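Local coordinates for protein TRAS1 ORF2p (Bombyx mori, PDB 1WDU) that forms the endonuclease domain of a telomere-specific non-LTR retrotransposon protein and probably nicks the DNA into which the element inserts, at residues V70-A75 with G79-A84; I95-L100 with I105-I110; A42-A47 with G222-E227; R206-F211 with S232-M237. The protein carries 1 engineered substitution. One frame throughout, in Å; residues are numbered along the deposited sequence.

How the contacts relate
From the N terminus, contact 3 opens first, at the end of helix 31-44, and closes some 175 residues later at strand 220-225. Within that long loop lie two short hairpins in series: contact 1 joins strands 69-72 and 83-87 of the six-stranded sheet, and contact 2 joins strands 93-96 and 105-111 of the seven-stranded one. These two touch, V106 packing on A84 and F71 on Q96, so that the sheets meet face to face. Contact 4 opens at strand 204-212, before contact 3 has closed, and ends at 232-237, so contacts 3 and 4 cross. They touch where W223 NE1 of the first sheet nears T210 OG1 of the second, probably as a hydrogen bond.

Contact 1: V70-A75 with G79-A84; sequences VFQSTA and GTVKAA
S73 grips A83 with two donors at once. Its backbone N lies 2.9 Å from A83 O, while its hydroxyl OG reaches that same oxygen at 3.0 Å, in the carbonyl plane and on a lone pair. The hydroxyl can do so because OG stands between the backbone N and the carbonyl carbon (chi1 57°), a setting that the small serine tolerates and that turns OG toward A83 O. A water carries the polar network further: it donates to S73 OG at 2.8 Å and accepts from K82 N. With an alanine at this buried position, A83 O would probably keep just one of its two donors from S73, and the water would lose an anchor. The charged end of K82 turns elsewhere, to a salt bridge with E125.

Apolar contacts flank this polar centre. V81 puts CG1 against Q72 CB at 3.6 Å, and its CG2 branch rests against the amide end of Q72; the glutamine, extended beyond CG, crosses the valine at about a right angle. The methyl of A75 touches V81 CG2, and V70 CG1 meets A84 CB at 4.2 Å. A small side chain suits A84, whose CB is only 3.4 Å from F71 O. The same oxygen receives a CA-H...O contact from A84 CA at 3.1 Å.

Q72 and A84 form an antiparallel non-hydrogen-bonded pair. Together with the bonds of S73 just beyond, this is a beta hairpin at the margin of the six-stranded sheet, with 69-72 as its outermost strand.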
loop_
_atom_site.group_PDB
_atom_site.type_symbol
_atom_site.label_atom_id
_atom_site.label_comp_id
_atom_site.label_asym_id
_atom_site.label_seq_id
_atom_site.Cartn_x
_atom_site.Cartn_y
_atom_site.Cartn_z
ATOM N N VAL A 70 1.481 5.509 13.858
ATOM C CA VAL A 70 2.207 5.384 12.606
ATOM C C VAL A 70 3.379 4.423 12.729
ATOM O O VAL A 70 4.197 4.531 13.639
ATOM C CB VAL A 70 2.725 6.751 12.120
ATOM C CG1 VAL A 70 3.454 6.590 10.783
ATOM C CG2 VAL A 70 1.561 7.718 11.973
ATOM N N PHE A 71 3.447 3.478 11.800
ATOM C CA PHE A 71 4.510 2.481 11.782
ATOM C C PHE A 71 5.296 2.713 10.517
ATOM O O PHE A 71 4.748 2.674 9.415
ATOM C CB PHE A 71 3.897 1.085 11.817
ATOM C CG PHE A 71 2.976 0.893 12.975
ATOM C CD1 PHE A 71 1.666 1.376 12.921
ATOM C CD2 PHE A 71 3.443 0.345 14.170
ATOM C CE1 PHE A 71 0.840 1.325 14.043
ATOM C CE2 PHE A 71 2.621 0.291 15.301
ATOM C CZ PHE A 71 1.323 0.782 15.239
ATOM N N GLN A 72 6.586 2.968 10.689
ATOM C CA GLN A 72 7.454 3.278 9.574
ATOM C C GLN A 72 8.481 2.227 9.221
ATOM O O GLN A 72 8.825 1.361 10.025
ATOM C CB GLN A 72 8.179 4.586 9.857
ATOM C CG GLN A 72 7.261 5.698 10.315
ATOM C CD GLN A 72 8.008 6.989 10.578
ATOM O OE1 GLN A 72 9.018 6.997 11.274
ATOM N NE2 GLN A 72 7.506 8.088 10.031
ATOM N N SER A 73 8.965 2.328 7.990
ATOM C CA SER A 73 9.994 1.445 7.489
ATOM C C SER A 73 11.302 2.037 8.014
ATOM O O SER A 73 11.333 3.182 8.473
ATOM C CB SER A 73 9.979 1.454 5.960
ATOM O OG SER A 73 10.140 2.773 5.460
ATOM N N THR A 74 12.375 1.261 7.947
ATOM C CA THR A 74 13.678 1.709 8.425
ATOM C C THR A 74 14.052 3.086 7.890
ATOM O O THR A 74 14.094 3.301 6.677
ATOM C CB THR A 74 14.772 0.723 8.015
ATOM O OG1 THR A 74 14.351 -0.606 8.347
ATOM C CG2 THR A 74 16.071 1.042 8.745
ATOM N N ALA A 75 14.340 4.012 8.801
ATOM C CA ALA A 75 14.706 5.371 8.423
ATOM C C ALA A 75 16.131 5.451 7.896
ATOM O O ALA A 75 16.996 4.673 8.293
ATOM C CB ALA A 75 14.541 6.310 9.615
ATOM N N GLY A 79 16.890 10.827 7.830
ATOM C CA GLY A 79 15.554 10.694 8.384
ATOM C C GLY A 79 14.488 10.247 7.397
ATOM O O GLY A 79 13.322 10.115 7.767
ATOM N N THR A 80 14.891 10.001 6.151
ATOM C CA THR A 80 13.970 9.580 5.094
ATOM C C THR A 80 13.293 8.226 5.306
ATOM O O THR A 80 13.949 7.198 5.479
ATOM C CB THR A 80 14.677 9.573 3.709
ATOM O OG1 THR A 80 14.611 10.886 3.145
ATOM C CG2 THR A 80 14.009 8.594 2.745
ATOM N N VAL A 81 11.966 8.253 5.280
ATOM C CA VAL A 81 11.146 7.058 5.433
ATOM C C VAL A 81 10.419 6.890 4.105
ATOM O O VAL A 81 9.714 7.789 3.653
ATOM C CB VAL A 81 10.127 7.225 6.576
ATOM C CG1 VAL A 81 9.264 5.988 6.693
ATOM C CG2 VAL A 81 10.870 7.491 7.893
ATOM N N LYS A 82 10.604 5.744 3.471
ATOM C CA LYS A 82 9.985 5.502 2.177
ATOM C C LYS A 82 8.587 4.901 2.255
ATOM O O LYS A 82 7.795 5.066 1.336
ATOM C CB LYS A 82 10.906 4.612 1.338
ATOM C CG LYS A 82 12.317 5.174 1.269
ATOM C CD LYS A 82 13.240 4.331 0.423
ATOM C CE LYS A 82 14.666 4.868 0.492
ATOM N NZ LYS A 82 15.597 3.972 -0.241
ATOM N N ALA A 83 8.281 4.220 3.354
ATOM C CA ALA A 83 6.972 3.604 3.520
ATOM C C ALA A 83 6.495 3.613 4.970
ATOM O O ALA A 83 7.287 3.577 5.912
ATOM C CB ALA A 83 6.998 2.191 2.994
ATOM N N ALA A 84 5.183 3.678 5.139
ATOM C CA ALA A 84 4.612 3.690 6.468
ATOM C C ALA A 84 3.162 3.258 6.443
ATOM O O ALA A 84 2.501 3.268 5.403
ATOM C CB ALA A 84 4.730 5.073 7.074
HETATM O O HOH W 1 12.619 3.682 4.667
#

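Contact 2: I95-L100 with I105-I110; sequences IQYPQL and IVVVGI
The ring of Y97 meets strand 105-110 edge on: V107 O lies in the ring plane, and V108 CA and G109 N sit near that plane at the same rim. CE1 of Y97 comes to 3.6 Å from G109 N, and CD1 to 4.1 Å from V107 CG1, because CG stands anti to the carbonyl carbon (chi1 -62°). A serine in place of Y97 would probably open a gap beside G109 and V107 and leave M144, which also packs on the tyrosine, without one of its neighbours.

G109 suits its place by having no side chain, since a CB there would run into I95 CG2 and crowd the tyrosine. Its backbone pairs with I95 in both directions: I95 N donates to G109 O at 3.0 Å, and G109 N to I95 O at 2.9 Å.

Beyond the ring the chain turns, L100 N bonding to Y97 O. L100 points toward V107, its CB 3.8 Å from V107 CG2, while I105 CD1 reaches L100 O at 3.4 Å. V140 of helix 131-142 packs on I105 and V107 as well.

Two backbone bonds thus set the hairpin's register at one end, and branched aliphatic contacts, without polar side-chain bonds, carry the other.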
loop_
_atom_site.group_PDB
_atom_site.type_symbol
_atom_site.label_atom_id
_atom_site.label_comp_id
_atom_site.label_asym_id
_atom_site.label_seq_id
_atom_site.Cartn_x
_atom_site.Cartn_y
_atom_site.Cartn_z
ATOM N N ILE A 95 -0.141 -5.325 15.595
ATOM C CA ILE A 95 1.056 -6.077 15.923
ATOM C C ILE A 95 2.154 -5.737 14.925
ATOM O O ILE A 95 1.935 -5.766 13.714
ATOM C CB ILE A 95 0.798 -7.605 15.923
ATOM C CG1 ILE A 95 2.125 -8.351 15.784
ATOM C CG2 ILE A 95 -0.175 -7.978 14.825
ATOM C CD1 ILE A 95 1.997 -9.831 15.952
ATOM N N GLN A 96 3.333 -5.413 15.444
ATOM C CA GLN A 96 4.471 -5.047 14.605
ATOM C C GLN A 96 5.387 -6.224 14.290
ATOM O O GLN A 96 5.555 -7.139 15.099
ATOM C CB GLN A 96 5.322 -3.968 15.289
ATOM C CG GLN A 96 4.574 -2.741 15.765
ATOM C CD GLN A 96 5.513 -1.718 16.380
ATOM O OE1 GLN A 96 6.380 -1.175 15.698
ATOM N NE2 GLN A 96 5.351 -1.457 17.669
ATOM N N TYR A 97 6.001 -6.178 13.114
ATOM C CA TYR A 97 6.932 -7.221 12.710
ATOM C C TYR A 97 8.268 -6.603 12.305
ATOM O O TYR A 97 8.581 -6.483 11.122
ATOM C CB TYR A 97 6.350 -8.036 11.561
ATOM C CG TYR A 97 5.071 -8.742 11.935
ATOM C CD1 TYR A 97 3.830 -8.224 11.560
ATOM C CD2 TYR A 97 5.098 -9.922 12.692
ATOM C CE1 TYR A 97 2.641 -8.867 11.925
ATOM C CE2 TYR A 97 3.924 -10.566 13.065
ATOM C CZ TYR A 97 2.700 -10.037 12.676
ATOM O OH TYR A 97 1.535 -10.696 13.012
ATOM N N PRO A 98 9.073 -6.196 13.298
ATOM C CA PRO A 98 10.385 -5.582 13.062
ATOM C C PRO A 98 11.260 -6.415 12.122
ATOM O O PRO A 98 11.998 -5.871 11.312
ATOM C CB PRO A 98 10.983 -5.484 14.467
ATOM C CG PRO A 98 9.775 -5.349 15.348
ATOM C CD PRO A 98 8.810 -6.340 14.743
ATOM N N GLN A 99 11.170 -7.735 12.232
ATOM C CA GLN A 99 11.964 -8.624 11.390
ATOM C C GLN A 99 11.619 -8.528 9.907
ATOM O O GLN A 99 12.465 -8.791 9.052
ATOM C CB GLN A 99 11.792 -10.085 11.840
ATOM C CG GLN A 99 12.382 -10.390 13.199
ATOM C CD GLN A 99 13.882 -10.139 13.250
ATOM O OE1 GLN A 99 14.666 -10.821 12.580
ATOM N NE2 GLN A 99 14.289 -9.152 14.045
ATOM N N LEU A 100 10.379 -8.160 9.601
ATOM C CA LEU A 100 9.953 -8.085 8.210
ATOM C C LEU A 100 10.065 -6.702 7.606
ATOM O O LEU A 100 10.112 -6.554 6.385
ATOM C CB LEU A 100 8.515 -8.575 8.085
ATOM C CG LEU A 100 8.288 -9.994 8.600
ATOM C CD1 LEU A 100 6.803 -10.319 8.578
ATOM C CD2 LEU A 100 9.085 -10.974 7.748
ATOM N N ILE A 105 9.878 -1.558 2.894
ATOM C CA ILE A 105 8.574 -2.085 3.261
ATOM C C ILE A 105 8.361 -2.080 4.765
ATOM O O ILE A 105 9.318 -2.186 5.554
ATOM C CB ILE A 105 8.331 -3.546 2.758
ATOM C CG1 ILE A 105 9.066 -4.539 3.653
ATOM C CG2 ILE A 105 8.759 -3.703 1.293
ATOM C CD1 ILE A 105 8.654 -5.977 3.398
ATOM N N VAL A 106 7.100 -1.921 5.152
ATOM C CA VAL A 106 6.728 -1.942 6.552
ATOM C C VAL A 106 5.541 -2.907 6.618
ATOM O O VAL A 106 4.591 -2.828 5.825
ATOM C CB VAL A 106 6.377 -0.515 7.088
ATOM C CG1 VAL A 106 5.140 0.037 6.402
ATOM C CG2 VAL A 106 6.198 -0.563 8.612
ATOM N N VAL A 107 5.641 -3.860 7.535
ATOM C CA VAL A 107 4.625 -4.881 7.690
ATOM C C VAL A 107 3.973 -4.754 9.058
ATOM O O VAL A 107 4.655 -4.678 10.095
ATOM C CB VAL A 107 5.250 -6.294 7.543
ATOM C CG1 VAL A 107 4.159 -7.359 7.571
ATOM C CG2 VAL A 107 6.069 -6.371 6.248
ATOM N N VAL A 108 2.646 -4.746 9.053
ATOM C CA VAL A 108 1.890 -4.617 10.286
ATOM C C VAL A 108 0.624 -5.450 10.258
ATOM O O VAL A 108 -0.109 -5.433 9.267
ATOM C CB VAL A 108 1.521 -3.137 10.531
ATOM C CG1 VAL A 108 0.191 -3.031 11.238
ATOM C CG2 VAL A 108 2.619 -2.467 11.344
ATOM N N GLY A 109 0.374 -6.176 11.347
ATOM C CA GLY A 109 -0.832 -6.978 11.435
ATOM C C GLY A 109 -1.930 -6.224 12.175
ATOM O O GLY A 109 -1.642 -5.410 13.056
ATOM N N ILE A 110 -3.182 -6.456 11.782
ATOM C CA ILE A 110 -4.341 -5.850 12.437
ATOM C C ILE A 110 -5.245 -7.020 12.807
ATOM O O ILE A 110 -5.360 -7.997 12.058
ATOM C CB ILE A 110 -5.132 -4.870 11.528
ATOM C CG1 ILE A 110 -5.479 -5.536 10.194
ATOM C CG2 ILE A 110 -4.340 -3.574 11.330
ATOM C CD1 ILE A 110 -6.265 -4.620 9.267
#

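Contact 3: A42-A47 with G222-E227; sequences ATRKAA and GWRVDE
R44, at the C-terminal end of helix 31-44, reaches across to R224 and D226 near the end of strand 220-225, an outermost strand of the six-stranded sheet. The helix stops in a Schellman motif: K45 takes a positive phi of 57°, with its N bonded back to A42 O at 3.1 Å, and the chain then leaves for the strand that follows. A long side chain suits R44, because the nearest CA atoms of the two segments, those of R44 and D226, are 11.5 Å apart. Its chain is extended from CG to NE and meets D226 coming from the other direction.

The model places NH2 of R44 in a salt bridge with D226 OD2, although the position of that oxygen is doubtful. The carboxylate lies over one face of the guanidinium, OD1 about 3.2 Å above its plane, and the two planes are 60° apart, so the groups do not meet in a flat, paired fashion. R224, also extended, brings its guanidinium to the edge of R44's, with NH2 of R224 3.4 Å from NH2 of R44; both are donors and no bond joins them. R44 also packs on L23 and L229, and D226 on V238.

R44 therefore stands between a carboxylate over its face and a second arginine at its edge. E40 adds a long, weak ion pair at R44 NH1. Doubtful as the D226 geometry is, these acidic groups would probably offset part of the like charge of R44 and R224.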
loop_
_atom_site.group_PDB
_atom_site.type_symbol
_atom_site.label_atom_id
_atom_site.label_comp_id
_atom_site.label_asym_id
_atom_site.label_seq_id
_atom_site.Cartn_x
_atom_site.Cartn_y
_atom_site.Cartn_z
ATOM N N ALA A 42 -10.081 11.535 7.796
ATOM C CA ALA A 42 -11.098 12.012 8.730
ATOM C C ALA A 42 -12.447 11.984 8.021
ATOM O O ALA A 42 -13.404 11.389 8.510
ATOM C CB ALA A 42 -10.779 13.431 9.185
ATOM N N THR A 43 -12.497 12.622 6.854
ATOM C CA THR A 43 -13.708 12.700 6.043
ATOM C C THR A 43 -14.296 11.332 5.724
ATOM O O THR A 43 -15.457 11.061 6.030
ATOM C CB THR A 43 -13.433 13.425 4.713
ATOM O OG1 THR A 43 -12.935 14.740 4.979
ATOM C CG2 THR A 43 -14.707 13.529 3.896
ATOM N N ARG A 44 -13.491 10.479 5.095
ATOM C CA ARG A 44 -13.921 9.134 4.728
ATOM C C ARG A 44 -14.039 8.189 5.922
ATOM O O ARG A 44 -14.558 7.080 5.790
ATOM C CB ARG A 44 -12.946 8.525 3.727
ATOM C CG ARG A 44 -13.103 9.010 2.314
ATOM C CD ARG A 44 -12.357 8.078 1.381
ATOM N NE ARG A 44 -12.776 8.249 -0.005
ATOM C CZ ARG A 44 -12.499 9.315 -0.745
ATOM N NH1 ARG A 44 -11.790 10.314 -0.233
ATOM N NH2 ARG A 44 -12.941 9.381 -1.995
ATOM N N LYS A 45 -13.560 8.632 7.080
ATOM C CA LYS A 45 -13.591 7.808 8.282
ATOM C C LYS A 45 -12.846 6.513 7.982
ATOM O O LYS A 45 -13.364 5.408 8.175
ATOM C CB LYS A 45 -15.040 7.531 8.713
ATOM C CG LYS A 45 -15.665 8.677 9.519
ATOM C CD LYS A 45 -17.166 8.497 9.728
ATOM C CE LYS A 45 -17.941 8.659 8.423
ATOM N NZ LYS A 45 -19.420 8.534 8.620
ATOM N N ALA A 46 -11.621 6.675 7.489
ATOM C CA ALA A 46 -10.771 5.548 7.144
ATOM C C ALA A 46 -10.135 4.955 8.396
ATOM O O ALA A 46 -9.891 5.658 9.373
ATOM C CB ALA A 46 -9.694 5.994 6.170
ATOM N N ALA A 47 -9.874 3.657 8.367
ATOM C CA ALA A 47 -9.249 2.996 9.500
ATOM C C ALA A 47 -7.753 2.858 9.262
ATOM O O ALA A 47 -6.964 2.918 10.202
ATOM C CB ALA A 47 -9.863 1.618 9.708
ATOM N N GLY A 222 -14.778 -2.181 -3.603
ATOM C CA GLY A 222 -14.745 -0.742 -3.751
ATOM C C GLY A 222 -13.410 -0.151 -4.150
ATOM O O GLY A 222 -13.207 1.057 -4.008
ATOM N N TRP A 223 -12.499 -0.979 -4.660
ATOM C CA TRP A 223 -11.185 -0.484 -5.071
ATOM C C TRP A 223 -11.355 0.561 -6.153
ATOM O O TRP A 223 -11.891 0.280 -7.221
ATOM C CB TRP A 223 -10.300 -1.613 -5.617
ATOM C CG TRP A 223 -8.842 -1.223 -5.687
ATOM C CD1 TRP A 223 -7.872 -1.522 -4.771
ATOM C CD2 TRP A 223 -8.208 -0.408 -6.688
ATOM N NE1 TRP A 223 -6.679 -0.946 -5.137
ATOM C CE2 TRP A 223 -6.855 -0.257 -6.308
ATOM C CE3 TRP A 223 -8.653 0.209 -7.867
ATOM C CZ2 TRP A 223 -5.935 0.490 -7.069
ATOM C CZ3 TRP A 223 -7.740 0.953 -8.625
ATOM C CH2 TRP A 223 -6.393 1.085 -8.219
ATOM N N ARG A 224 -10.889 1.768 -5.881
ATOM C CA ARG A 224 -10.995 2.843 -6.849
ATOM C C ARG A 224 -9.883 3.844 -6.614
ATOM O O ARG A 224 -9.232 3.830 -5.567
ATOM C CB ARG A 224 -12.361 3.547 -6.738
ATOM C CG ARG A 224 -12.743 3.952 -5.325
ATOM C CD ARG A 224 -13.849 5.008 -5.285
ATOM N NE ARG A 224 -14.188 5.380 -3.908
ATOM C CZ ARG A 224 -14.841 6.490 -3.557
ATOM N NH1 ARG A 224 -15.240 7.362 -4.478
ATOM N NH2 ARG A 224 -15.091 6.734 -2.274
ATOM N N VAL A 225 -9.677 4.711 -7.598
ATOM C CA VAL A 225 -8.651 5.738 -7.526
ATOM C C VAL A 225 -9.278 7.107 -7.306
ATOM O O VAL A 225 -10.038 7.588 -8.144
ATOM C CB VAL A 225 -7.825 5.804 -8.836
ATOM C CG1 VAL A 225 -6.806 6.932 -8.752
ATOM C CG2 VAL A 225 -7.133 4.482 -9.089
ATOM N N ASP A 226 -8.972 7.730 -6.173
ATOM C CA ASP A 226 -9.485 9.065 -5.899
ATOM C C ASP A 226 -8.821 9.999 -6.892
ATOM O O ASP A 226 -7.620 10.264 -6.793
ATOM C CB ASP A 226 -9.124 9.510 -4.487
ATOM C CG ASP A 226 -10.128 9.056 -3.464
ATOM O OD1 ASP A 226 -10.439 7.846 -3.430
ATOM O OD2 ASP A 226 -10.603 9.915 -2.690
ATOM N N GLU A 227 -9.605 10.483 -7.852
ATOM C CA GLU A 227 -9.114 11.392 -8.881
ATOM C C GLU A 227 -8.048 12.332 -8.309
ATOM O O GLU A 227 -7.124 12.741 -9.014
ATOM C CB GLU A 227 -10.290 12.190 -9.457
ATOM C CG GLU A 227 -11.411 11.300 -9.992
ATOM C CD GLU A 227 -12.659 12.075 -10.393
ATOM O OE1 GLU A 227 -13.239 12.767 -9.528
ATOM O OE2 GLU A 227 -13.065 11.986 -11.575
#

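Contact 4: R206-F211 with S232-M237; sequences RVDVTF and SDHNGM. With PO4 (phosphate ion), chain C.
M237 and D208 make the close-packed half of this contact. The terminal methyl CE of M237 lies 3.5 Å from D208 CB, and SD is 4.0 Å from that same carbon; the methionine chain bends at chi3 (-80°) to bring its methyl across the aspartate's CB. A flexible thioether suits a place where W223, V225 and Q24 crowd in as well. At the carboxylate end of D208 the fit is looser. ND1 of H234 donates to D208 OD1 across 3.4 Å with an N-H...O angle of 133°, a weak bond. The carboxylate and imidazole planes are 83° apart, nearly perpendicular, and OD1 sits at the ring's edge. That oxygen also takes a hydrogen bond from T193, which helps fix the rotation of the carboxylate.

Beyond, V207 CG2 lies 4.2 Å from H234 CE1 at the ring's edge, and F194 meets the imidazole edge-to-face. The far nitrogen, NE2, donates to O2 of a phosphate ion at 2.8 Å, with O2 in the ring plane. The ion, probably from the crystallisation liquor, is bonded to Y123 as well.

H234 thus uses one nitrogen toward a buried carboxylate and the other toward a phosphate. Such an Asp-His pair, with the histidine in a Ser-Asp-His sequence, is consistent with the active site of DNase I-like endonucleases, and the ion probably marks where a DNA phosphate could bind.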
loop_
_atom_site.group_PDB
_atom_site.type_symbol
_atom_site.label_atom_id
_atom_site.label_comp_id
_atom_site.label_asym_id
_atom_site.label_seq_id
_atom_site.Cartn_x
_atom_site.Cartn_y
_atom_site.Cartn_z
ATOM N N ARG A 206 0.292 4.307 -14.456
ATOM C CA ARG A 206 -0.258 3.528 -13.353
ATOM C C ARG A 206 0.869 2.621 -12.878
ATOM O O ARG A 206 1.110 1.564 -13.460
ATOM C CB ARG A 206 -1.467 2.688 -13.809
ATOM C CG ARG A 206 -2.789 3.456 -13.876
ATOM C CD ARG A 206 -3.921 2.637 -14.523
ATOM N NE ARG A 206 -4.397 1.515 -13.709
ATOM C CZ ARG A 206 -5.392 1.584 -12.822
ATOM N NH1 ARG A 206 -6.037 2.728 -12.613
ATOM N NH2 ARG A 206 -5.763 0.498 -12.152
ATOM N N VAL A 207 1.568 3.051 -11.832
ATOM C CA VAL A 207 2.680 2.280 -11.292
ATOM C C VAL A 207 2.422 1.807 -9.861
ATOM O O VAL A 207 3.256 1.118 -9.265
ATOM C CB VAL A 207 4.003 3.094 -11.348
ATOM C CG1 VAL A 207 4.376 3.370 -12.796
ATOM C CG2 VAL A 207 3.860 4.404 -10.592
ATOM N N ASP A 208 1.260 2.168 -9.320
ATOM C CA ASP A 208 0.883 1.761 -7.969
ATOM C C ASP A 208 0.059 0.471 -8.029
ATOM O O ASP A 208 -0.887 0.363 -8.806
ATOM C CB ASP A 208 0.075 2.868 -7.285
ATOM C CG ASP A 208 0.858 4.163 -7.155
ATOM O OD1 ASP A 208 0.745 5.024 -8.060
ATOM O OD2 ASP A 208 1.597 4.319 -6.153
ATOM N N VAL A 209 0.416 -0.509 -7.210
ATOM C CA VAL A 209 -0.297 -1.779 -7.224
ATOM C C VAL A 209 -0.752 -2.200 -5.833
ATOM O O VAL A 209 -0.115 -1.869 -4.826
ATOM C CB VAL A 209 0.586 -2.937 -7.820
ATOM C CG1 VAL A 209 -0.306 -4.049 -8.356
ATOM C CG2 VAL A 209 1.486 -2.409 -8.928
ATOM N N THR A 210 -1.878 -2.910 -5.800
ATOM C CA THR A 210 -2.459 -3.436 -4.571
ATOM C C THR A 210 -2.767 -4.898 -4.869
ATOM O O THR A 210 -3.445 -5.201 -5.846
ATOM C CB THR A 210 -3.791 -2.739 -4.204
ATOM O OG1 THR A 210 -3.611 -1.319 -4.174
ATOM C CG2 THR A 210 -4.278 -3.217 -2.843
ATOM N N PHE A 211 -2.268 -5.805 -4.044
ATOM C CA PHE A 211 -2.522 -7.217 -4.269
ATOM C C PHE A 211 -2.650 -7.959 -2.956
ATOM O O PHE A 211 -2.178 -7.489 -1.919
ATOM C CB PHE A 211 -1.426 -7.822 -5.167
ATOM C CG PHE A 211 -0.018 -7.471 -4.757
ATOM C CD1 PHE A 211 0.689 -8.278 -3.877
ATOM C CD2 PHE A 211 0.627 -6.376 -5.312
ATOM C CE1 PHE A 211 2.027 -8.010 -3.560
ATOM C CE2 PHE A 211 1.972 -6.098 -4.997
ATOM C CZ PHE A 211 2.663 -6.920 -4.123
ATOM N N SER A 232 0.178 15.412 -5.336
ATOM C CA SER A 232 1.615 15.181 -5.393
ATOM C C SER A 232 1.943 14.263 -6.565
ATOM O O SER A 232 2.644 13.261 -6.407
ATOM C CB SER A 232 2.108 14.549 -4.081
ATOM O OG SER A 232 1.620 13.227 -3.918
ATOM N N ASP A 233 1.422 14.609 -7.739
ATOM C CA ASP A 233 1.646 13.825 -8.953
ATOM C C ASP A 233 1.063 12.421 -8.863
ATOM O O ASP A 233 0.831 11.776 -9.885
ATOM C CB ASP A 233 3.142 13.731 -9.267
ATOM C CG ASP A 233 3.718 15.038 -9.771
ATOM O OD1 ASP A 233 4.925 15.060 -10.097
ATOM O OD2 ASP A 233 2.968 16.038 -9.842
ATOM N N HIS A 234 0.839 11.950 -7.642
ATOM C CA HIS A 234 0.277 10.625 -7.419
ATOM C C HIS A 234 -1.158 10.750 -6.938
ATOM O O HIS A 234 -1.475 11.628 -6.139
ATOM C CB HIS A 234 1.100 9.865 -6.371
ATOM C CG HIS A 234 2.316 9.189 -6.925
ATOM N ND1 HIS A 234 2.247 8.039 -7.681
ATOM C CD2 HIS A 234 3.631 9.501 -6.834
ATOM C CE1 HIS A 234 3.466 7.672 -8.033
ATOM N NE2 HIS A 234 4.324 8.542 -7.532
ATOM N N ASN A 235 -2.022 9.872 -7.436
ATOM C CA ASN A 235 -3.418 9.877 -7.031
ATOM C C ASN A 235 -3.666 8.826 -5.958
ATOM O O ASN A 235 -3.215 7.680 -6.072
ATOM C CB ASN A 235 -4.332 9.607 -8.225
ATOM C CG ASN A 235 -4.320 10.736 -9.227
ATOM O OD1 ASN A 235 -4.035 11.885 -8.878
ATOM N ND2 ASN A 235 -4.643 10.425 -10.476
ATOM N N GLY A 236 -4.377 9.224 -4.910
ATOM C CA GLY A 236 -4.679 8.293 -3.843
ATOM C C GLY A 236 -5.648 7.217 -4.311
ATOM O O GLY A 236 -6.325 7.367 -5.337
ATOM N N MET A 237 -5.692 6.118 -3.562
ATOM C CA MET A 237 -6.579 5.007 -3.866
ATOM C C MET A 237 -7.323 4.617 -2.603
ATOM O O MET A 237 -6.913 4.977 -1.489
ATOM C CB MET A 237 -5.781 3.826 -4.411
ATOM C CG MET A 237 -5.317 4.056 -5.829
ATOM S SD MET A 237 -3.795 3.189 -6.245
ATOM C CE MET A 237 -2.576 4.311 -5.513
HETATM P P PO4 C . 8.259 8.563 -7.016
HETATM O O1 PO4 C . 9.625 9.073 -7.598
HETATM O O2 PO4 C . 7.049 9.193 -7.669
HETATM O O3 PO4 C . 8.244 7.028 -6.929
HETATM O O4 PO4 C . 8.273 9.038 -5.550
#